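Uncharacterized protein (Burkholderia cenocepacia, PDB 6ANS) is of unknown function but contains DUF1214 family regions, in a chain that joins a helical layer to several beta sheets. Local coordinates at residues A38-T43 / G229-A234; G141-D146 / E239-L244. All coordinates share one frame; numbering follows the deposited sequence.

Contact 1 of 2, residues A38-T43 / G229-A234; sequences ADFCDT and GGLMRA
A near-parallel helix pair is built here by Phe40 of helix 35-46 and Leu231 and Met232 of helix 224-251. The axes of the two short segments come within 9.2 Å, and their N-to-C directions differ by 11°. No hydrogen bond crosses between the segments, and the contact is apolar. Phe40 carries the largest share of it. Its CG is anti to the backbone N (chi1 169°), which swings the ring across to the partner helix. Leu231 CD2 lies over one face of this ring, offset toward the rim, in a CH-pi contact 4.2 Å from the centroid. The two side chains cross at about a right angle. Phe40 CD1 also touches the backbone, at 3.3 Å from Leu231 O. At the ring edge, near the plane, Phe40 CE1 meets Ala234 CB at 4.3 Å. Leu78 of helix 60-83 packs on Phe40 as well, so a third helix joins the contact.

Met232 is a selenomethionine. Its CA-CB bond leads away from helix 35-46, but bends at chi2 and chi3 bring the tip back. The SE atom then sits 4.0 Å from Asp39 CB and close to the backbone of Phe40. The carboxylate of Asp39 has its own partner, Gln35. Thr43 OG1 donates to Asp39 O at 2.9 Å. That carbonyl also accepts from Thr43 N, which comes from the opposite face of its plane. Beyond SE, Met232 CE reaches Thr43 OG1 at 3.7 Å.

Contact 2 of 2, residues G141-D146 / E239-L244; sequences GGYETD and EQTSKL
Tyr143 lies against Thr241 and Leu244 on one side of helix 224-251 and carries the largest share of this buried contact. The segment 141-146 is a turn with a short, weakly bonded helix at about 143-146. Tyr143 CB points toward the partner helix and lies 3.4 Å from Thr241 OG1. With CG anti to its own carbonyl carbon (chi1 -63°), the ring slants across the threonine side chain, which meets it at the edge. Tyr143 CD2 is 3.2 Å from Thr241 OG1, which sits near the ring plane. This is not a hydrogen bond; the threonine hydroxyl bonds to Phe237 O of its own helix. Thr241 CG2 also touches Tyr143 CD2. Toward the other side of the ring, Tyr143 CD1 and CE1 meet Leu244 CD2, with CE1 at 3.8 Å. This methyl lies over one ring face, offset toward the rim, in a CH-pi contact. At the tip, Tyr143 OH is hydrogen-bonded to Val270 O. A glycerol, probably from the crystallisation liquor, is bound about 4 Å from this side chain; such molecules often mark pockets.

The backbone takes part too. Tyr143 O rests 3.2 Å from Gln240 CB, and Gln240 CG packs near Glu144 CA. Within the turn, Gly142 O accepts from both Thr145 N and Asp146 N. Gly142 N donates to Asp146 OD1 at 3.1 Å, from above the carboxylate plane. Thr145 OG1 donates to Glu144 OE2 on its anti side.

The turn follows strand 133-140 and precedes strand 151-155, its antiparallel neighbour. The connection between these two strands, not the strands themselves, packs on helix 224-251, whose Thr241 also packs on Leu73 of helix 60-83.

In the fold
Both contacts use helix 224-251, and their centres are about 13 Å apart. Each is largely buried, but contact 2 lies nearer the centre of the chain, at about 14 Å against 23 Å. Contact 1 joins helix to helix, beside the interface with the second subunit, where Asp42 forms a salt bridge to Lys45 of that subunit. Contact 2 joins the same long helix to the sheet region, and no other chain touches its segments. Both have a methyl over an aromatic ring. Contact 1 adds a selenium-bearing tip, whereas contact 2 sets a hydroxyl at the ring edge. Arg233 and Glu144 pack where the two meet.

Contact 1 of 2, residues A38-T43 / G229-A234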
ATOM      1  N   ALA A  38     -13.283  18.726  -1.721  1.00 24.53           N
ATOM      2  CA  ALA A  38     -13.278  19.338  -3.045  1.00 24.67           C
ATOM      3  C   ALA A  38     -11.912  19.929  -3.365  1.00 26.19           C
ATOM      4  O   ALA A  38     -11.354  19.689  -4.444  1.00 27.51           O
ATOM      5  CB  ALA A  38     -14.366  20.410  -3.133  1.00 24.82           C
ATOM      6  N   ASP A  39     -11.345  20.691  -2.420  1.00 24.18           N
ATOM      7  CA  ASP A  39     -10.035  21.300  -2.638  1.00 24.21           C
ATOM      8  C   ASP A  39      -8.958  20.247  -2.839  1.00 27.74           C
ATOM      9  O   ASP A  39      -8.048  20.425  -3.655  1.00 26.50           O
ATOM     10  CB  ASP A  39      -9.667  22.194  -1.454  1.00 29.63           C
ATOM     11  CG  ASP A  39     -10.556  23.400  -1.350  1.00 31.19           C
ATOM     12  OD1 ASP A  39     -11.363  23.628  -2.288  1.00 30.91           O
ATOM     13  OD2 ASP A  39     -10.473  24.092  -0.316  1.00 31.28           O
ATOM     14  N   PHE A  40      -9.032  19.159  -2.069  1.00 27.32           N
ATOM     15  CA  PHE A  40      -8.112  18.030  -2.218  1.00 24.29           C
ATOM     16  C   PHE A  40      -8.139  17.467  -3.636  1.00 30.08           C
ATOM     17  O   PHE A  40      -7.090  17.296  -4.276  1.00 24.65           O
ATOM     18  CB  PHE A  40      -8.486  16.972  -1.173  1.00 23.58           C
ATOM     19  CG  PHE A  40      -7.825  15.641  -1.351  1.00 24.54           C
ATOM     20  CD1 PHE A  40      -6.545  15.421  -0.854  1.00 20.68           C
ATOM     21  CD2 PHE A  40      -8.523  14.571  -1.917  1.00 23.18           C
ATOM     22  CE1 PHE A  40      -5.938  14.174  -0.982  1.00 22.33           C
ATOM     23  CE2 PHE A  40      -7.933  13.304  -2.033  1.00 20.37           C
ATOM     24  CZ  PHE A  40      -6.646  13.106  -1.569  1.00 22.24           C
ATOM     25  N   CYS A  41      -9.336  17.171  -4.147  1.00 26.81           N
ATOM     26  CA  CYS A  41      -9.437  16.608  -5.489  1.00 30.19           C
ATOM     27  C   CYS A  41      -8.996  17.619  -6.552  1.00 29.91           C
ATOM     28  O   CYS A  41      -8.319  17.250  -7.521  1.00 24.00           O
ATOM     29  CB  CYS A  41     -10.868  16.109  -5.734  1.00 24.31           C
ATOM     30  SG  CYS A  41     -11.332  14.729  -4.621  1.00 25.96           S
ATOM     31  N   ASP A  42      -9.335  18.899  -6.372  1.00 22.25           N
ATOM     32  CA  ASP A  42      -8.918  19.920  -7.342  1.00 24.02           C
ATOM     33  C   ASP A  42      -7.404  20.131  -7.351  1.00 32.58           C
ATOM     34  O   ASP A  42      -6.829  20.467  -8.395  1.00 29.34           O
ATOM     35  CB  ASP A  42      -9.595  21.262  -7.048  1.00 25.04           C
ATOM     36  CG  ASP A  42     -11.078  21.252  -7.354  1.00 34.09           C
ATOM     37  OD1 ASP A  42     -11.546  20.326  -8.059  1.00 34.89           O
ATOM     38  OD2 ASP A  42     -11.763  22.200  -6.914  1.00 30.53           O
ATOM     39  N   THR A  43      -6.750  20.007  -6.194  1.00 31.11           N
ATOM     40  CA  THR A  43      -5.293  20.070  -6.181  1.00 31.30           C
ATOM     41  C   THR A  43      -4.705  18.867  -6.901  1.00 27.80           C
ATOM     42  O   THR A  43      -3.780  19.005  -7.707  1.00 26.25           O
ATOM     43  CB  THR A  43      -4.785  20.158  -4.744  1.00 22.36           C
ATOM     44  OG1 THR A  43      -5.352  21.316  -4.124  1.00 23.21           O
ATOM     45  CG2 THR A  43      -3.231  20.208  -4.694  1.00 22.29           C
ATOM     46  N   GLY A 229      -5.662  19.002   7.684  1.00 36.81           N
ATOM     47  CA  GLY A 229      -4.259  19.242   7.384  1.00 31.12           C
ATOM     48  C   GLY A 229      -3.614  18.094   6.635  1.00 28.80           C
ATOM     49  O   GLY A 229      -2.796  18.307   5.735  1.00 30.34           O
ATOM     50  N   GLY A 230      -3.951  16.860   7.008  1.00 24.93           N
ATOM     51  CA  GLY A 230      -3.356  15.713   6.339  1.00 24.95           C
ATOM     52  C   GLY A 230      -3.767  15.621   4.882  1.00 24.44           C
ATOM     53  O   GLY A 230      -2.947  15.323   4.014  1.00 26.87           O
ATOM     54  N   LEU A 231      -5.042  15.879   4.591  1.00 20.35           N
ATOM     55  CA  LEU A 231      -5.500  15.801   3.204  1.00 24.19           C
ATOM     56  C   LEU A 231      -4.814  16.850   2.333  1.00 26.39           C
ATOM     57  O   LEU A 231      -4.319  16.541   1.240  1.00 25.01           O
ATOM     58  CB  LEU A 231      -7.020  15.953   3.139  1.00 25.73           C
ATOM     59  CG  LEU A 231      -7.803  14.729   3.621  1.00 28.22           C
ATOM     60  CD1 LEU A 231      -9.288  15.060   3.771  1.00 22.02           C
ATOM     61  CD2 LEU A 231      -7.603  13.572   2.665  1.00 25.81           C
HETATM   62  N   MSE A 232      -4.770  18.100   2.796  1.00 28.89           N
HETATM   63  CA  MSE A 232      -4.165  19.158   1.995  1.00 23.43           C
HETATM   64  C   MSE A 232      -2.667  18.895   1.818  1.00 24.57           C
HETATM   65  O   MSE A 232      -2.135  19.062   0.718  1.00 25.19           O
HETATM   66  CB  MSE A 232      -4.422  20.543   2.617  1.00 25.87           C
HETATM   67  CG  MSE A 232      -5.900  20.983   2.522  1.00 35.05           C
HETATM   68 SE   MSE A 232      -6.843  20.433   0.834  1.00 48.78          SE
HETATM   69  CE  MSE A 232      -5.708  21.429  -0.442  1.00 46.03           C
ATOM     70  N   ARG A 233      -1.986  18.443   2.877  1.00 23.78           N
ATOM     71  CA  ARG A 233      -0.570  18.112   2.717  1.00 23.12           C
ATOM     72  C   ARG A 233      -0.387  16.972   1.721  1.00 21.12           C
ATOM     73  O   ARG A 233       0.531  17.006   0.889  1.00 25.62           O
ATOM     74  CB  ARG A 233       0.071  17.762   4.069  1.00 23.91           C
ATOM     75  CG  ARG A 233       0.463  19.012   4.913  1.00 25.81           C
ATOM     76  CD  ARG A 233       1.264  18.618   6.167  1.00 28.87           C
ATOM     77  NE  ARG A 233       0.417  17.910   7.127  1.00 32.82           N
ATOM     78  CZ  ARG A 233      -0.390  18.520   7.989  1.00 37.20           C
ATOM     79  NH1 ARG A 233      -0.438  19.848   8.021  1.00 36.29           N
ATOM     80  NH2 ARG A 233      -1.137  17.808   8.826  1.00 36.70           N
ATOM     81  N   ALA A 234      -1.261  15.962   1.777  1.00 19.08           N
ATOM     82  CA  ALA A 234      -1.169  14.859   0.822  1.00 21.78           C
ATOM     83  C   ALA A 234      -1.342  15.358  -0.606  1.00 20.93           C
ATOM     84  O   ALA A 234      -0.540  15.035  -1.487  1.00 20.94           O
ATOM     85  CB  ALA A 234      -2.206  13.781   1.153  1.00 18.58           C
TER

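Contact 2 of 2, residues G141-D146 / E239-L244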
ATOM      1  N   GLY A 141      10.807  19.433   7.345  1.00 28.12           N
ATOM      2  CA  GLY A 141      10.127  20.019   6.199  1.00 28.95           C
ATOM      3  C   GLY A 141       9.363  18.946   5.440  1.00 30.70           C
ATOM      4  O   GLY A 141       8.695  18.089   6.026  1.00 32.73           O
ATOM      5  N   GLY A 142       9.484  18.971   4.127  1.00 31.39           N
ATOM      6  CA  GLY A 142       8.847  17.992   3.265  1.00 27.60           C
ATOM      7  C   GLY A 142       8.609  18.587   1.899  1.00 28.60           C
ATOM      8  O   GLY A 142       8.538  19.806   1.722  1.00 30.02           O
ATOM      9  N   TYR A 143       8.488  17.703   0.900  1.00 28.05           N
ATOM     10  CA  TYR A 143       8.258  18.191  -0.457  1.00 29.13           C
ATOM     11  C   TYR A 143       7.003  19.046  -0.506  1.00 30.74           C
ATOM     12  O   TYR A 143       6.964  20.051  -1.217  1.00 32.22           O
ATOM     13  CB  TYR A 143       8.139  17.041  -1.461  1.00 28.47           C
ATOM     14  CG  TYR A 143       9.370  16.188  -1.624  1.00 34.40           C
ATOM     15  CD1 TYR A 143      10.645  16.647  -1.231  1.00 29.09           C
ATOM     16  CD2 TYR A 143       9.265  14.905  -2.154  1.00 28.04           C
ATOM     17  CE1 TYR A 143      11.774  15.830  -1.375  1.00 26.13           C
ATOM     18  CE2 TYR A 143      10.386  14.086  -2.303  1.00 31.09           C
ATOM     19  CZ  TYR A 143      11.628  14.547  -1.918  1.00 25.38           C
ATOM     20  OH  TYR A 143      12.703  13.719  -2.088  1.00 24.71           O
ATOM     21  N   GLU A 144       5.963  18.651   0.238  1.00 30.68           N
ATOM     22  CA  GLU A 144       4.712  19.403   0.230  1.00 36.87           C
ATOM     23  C   GLU A 144       4.847  20.758   0.918  1.00 33.69           C
ATOM     24  O   GLU A 144       3.988  21.619   0.713  1.00 35.55           O
ATOM     25  CB  GLU A 144       3.586  18.612   0.907  1.00 32.25           C
ATOM     26  CG  GLU A 144       3.631  18.614   2.434  1.00 31.83           C
ATOM     27  CD  GLU A 144       4.858  17.911   2.995  1.00 29.99           C
ATOM     28  OE1 GLU A 144       5.214  16.851   2.466  1.00 28.80           O
ATOM     29  OE2 GLU A 144       5.473  18.423   3.953  1.00 37.55           O
ATOM     30  N   THR A 145       5.885  20.957   1.738  1.00 37.27           N
ATOM     31  CA  THR A 145       6.028  22.195   2.511  1.00 43.84           C
ATOM     32  C   THR A 145       7.065  23.135   1.900  1.00 45.49           C
ATOM     33  O   THR A 145       6.709  24.209   1.405  1.00 49.75           O
ATOM     34  CB  THR A 145       6.397  21.886   3.968  1.00 42.72           C
ATOM     35  OG1 THR A 145       5.355  21.105   4.566  1.00 45.86           O
ATOM     36  CG2 THR A 145       6.551  23.176   4.763  1.00 44.52           C
ATOM     37  N   ASP A 146       8.347  22.750   1.930  1.00 40.73           N
ATOM     38  CA  ASP A 146       9.420  23.565   1.365  1.00 47.88           C
ATOM     39  C   ASP A 146      10.030  22.961   0.103  1.00 46.36           C
ATOM     40  O   ASP A 146      11.043  23.470  -0.381  1.00 50.81           O
ATOM     41  CB  ASP A 146      10.532  23.824   2.395  1.00 38.55           C
ATOM     42  CG  ASP A 146      11.039  22.544   3.092  1.00 41.22           C
ATOM     43  OD1 ASP A 146      10.714  21.404   2.683  1.00 35.97           O
ATOM     44  OD2 ASP A 146      11.819  22.694   4.051  1.00 46.89           O
ATOM     45  N   GLU A 239       1.458  17.443  -6.053  1.00 22.62           N
ATOM     46  CA  GLU A 239       1.793  18.546  -6.948  1.00 27.01           C
ATOM     47  C   GLU A 239       3.256  18.939  -6.819  1.00 21.30           C
ATOM     48  O   GLU A 239       3.959  19.085  -7.827  1.00 23.98           O
ATOM     49  CB  GLU A 239       0.900  19.752  -6.661  1.00 26.37           C
ATOM     50  CG  GLU A 239       1.254  20.978  -7.507  1.00 26.10           C
ATOM     51  CD  GLU A 239       0.106  21.958  -7.612  1.00 37.32           C
ATOM     52  OE1 GLU A 239      -0.314  22.457  -6.544  1.00 35.73           O
ATOM     53  OE2 GLU A 239      -0.348  22.255  -8.749  1.00 35.42           O
ATOM     54  N   GLN A 240       3.743  19.097  -5.581  1.00 22.42           N
ATOM     55  CA  GLN A 240       5.113  19.587  -5.387  1.00 23.89           C
ATOM     56  C   GLN A 240       6.157  18.534  -5.747  1.00 24.60           C
ATOM     57  O   GLN A 240       7.217  18.870  -6.286  1.00 24.10           O
ATOM     58  CB  GLN A 240       5.330  20.061  -3.948  1.00 25.68           C
ATOM     59  CG  GLN A 240       4.504  21.268  -3.538  1.00 23.65           C
ATOM     60  CD  GLN A 240       4.725  22.457  -4.453  1.00 29.72           C
ATOM     61  OE1 GLN A 240       5.863  22.788  -4.806  1.00 26.82           O
ATOM     62  NE2 GLN A 240       3.634  23.112  -4.841  1.00 29.51           N
ATOM     63  N   THR A 241       5.896  17.264  -5.445  1.00 23.56           N
ATOM     64  CA  THR A 241       6.890  16.232  -5.748  1.00 19.54           C
ATOM     65  C   THR A 241       7.033  16.053  -7.247  1.00 25.09           C
ATOM     66  O   THR A 241       8.152  16.001  -7.772  1.00 27.37           O
ATOM     67  CB  THR A 241       6.508  14.907  -5.091  1.00 23.23           C
ATOM     68  OG1 THR A 241       6.441  15.092  -3.678  1.00 23.12           O
ATOM     69  CG2 THR A 241       7.526  13.780  -5.421  1.00 20.84           C
ATOM     70  N   SER A 242       5.903  15.957  -7.957  1.00 29.16           N
ATOM     71  CA  SER A 242       5.968  15.844  -9.410  1.00 24.56           C
ATOM     72  C   SER A 242       6.626  17.077 -10.013  1.00 26.07           C
ATOM     73  O   SER A 242       7.462  16.961 -10.915  1.00 26.20           O
ATOM     74  CB  SER A 242       4.570  15.613 -10.004  1.00 25.74           C
ATOM     75  OG  SER A 242       3.637  16.652  -9.708  1.00 25.87           O
ATOM     76  N   LYS A 243       6.278  18.270  -9.517  1.00 26.46           N
ATOM     77  CA  LYS A 243       6.927  19.479 -10.024  1.00 28.41           C
ATOM     78  C   LYS A 243       8.431  19.450  -9.757  1.00 28.09           C
ATOM     79  O   LYS A 243       9.230  19.749 -10.653  1.00 23.76           O
ATOM     80  CB  LYS A 243       6.295  20.722  -9.402  1.00 23.56           C
ATOM     81  CG  LYS A 243       6.974  22.056  -9.742  1.00 31.76           C
ATOM     82  CD  LYS A 243       6.188  23.212  -9.093  1.00 38.21           C
ATOM     83  CE  LYS A 243       6.930  24.553  -9.109  1.00 47.46           C
ATOM     84  NZ  LYS A 243       7.680  24.820 -10.369  1.00 55.01           N
ATOM     85  N   LEU A 244       8.825  19.065  -8.536  1.00 22.34           N
ATOM     86  CA  LEU A 244      10.237  19.067  -8.140  1.00 33.97           C
ATOM     87  C   LEU A 244      11.077  18.212  -9.084  1.00 31.71           C
ATOM     88  O   LEU A 244      12.070  18.678  -9.650  1.00 29.82           O
ATOM     89  CB  LEU A 244      10.391  18.548  -6.697  1.00 21.78           C
ATOM     90  CG  LEU A 244      11.811  18.212  -6.205  1.00 31.52           C
ATOM     91  CD1 LEU A 244      12.696  19.476  -6.203  1.00 35.24           C
ATOM     92  CD2 LEU A 244      11.828  17.544  -4.812  1.00 25.83           C
TER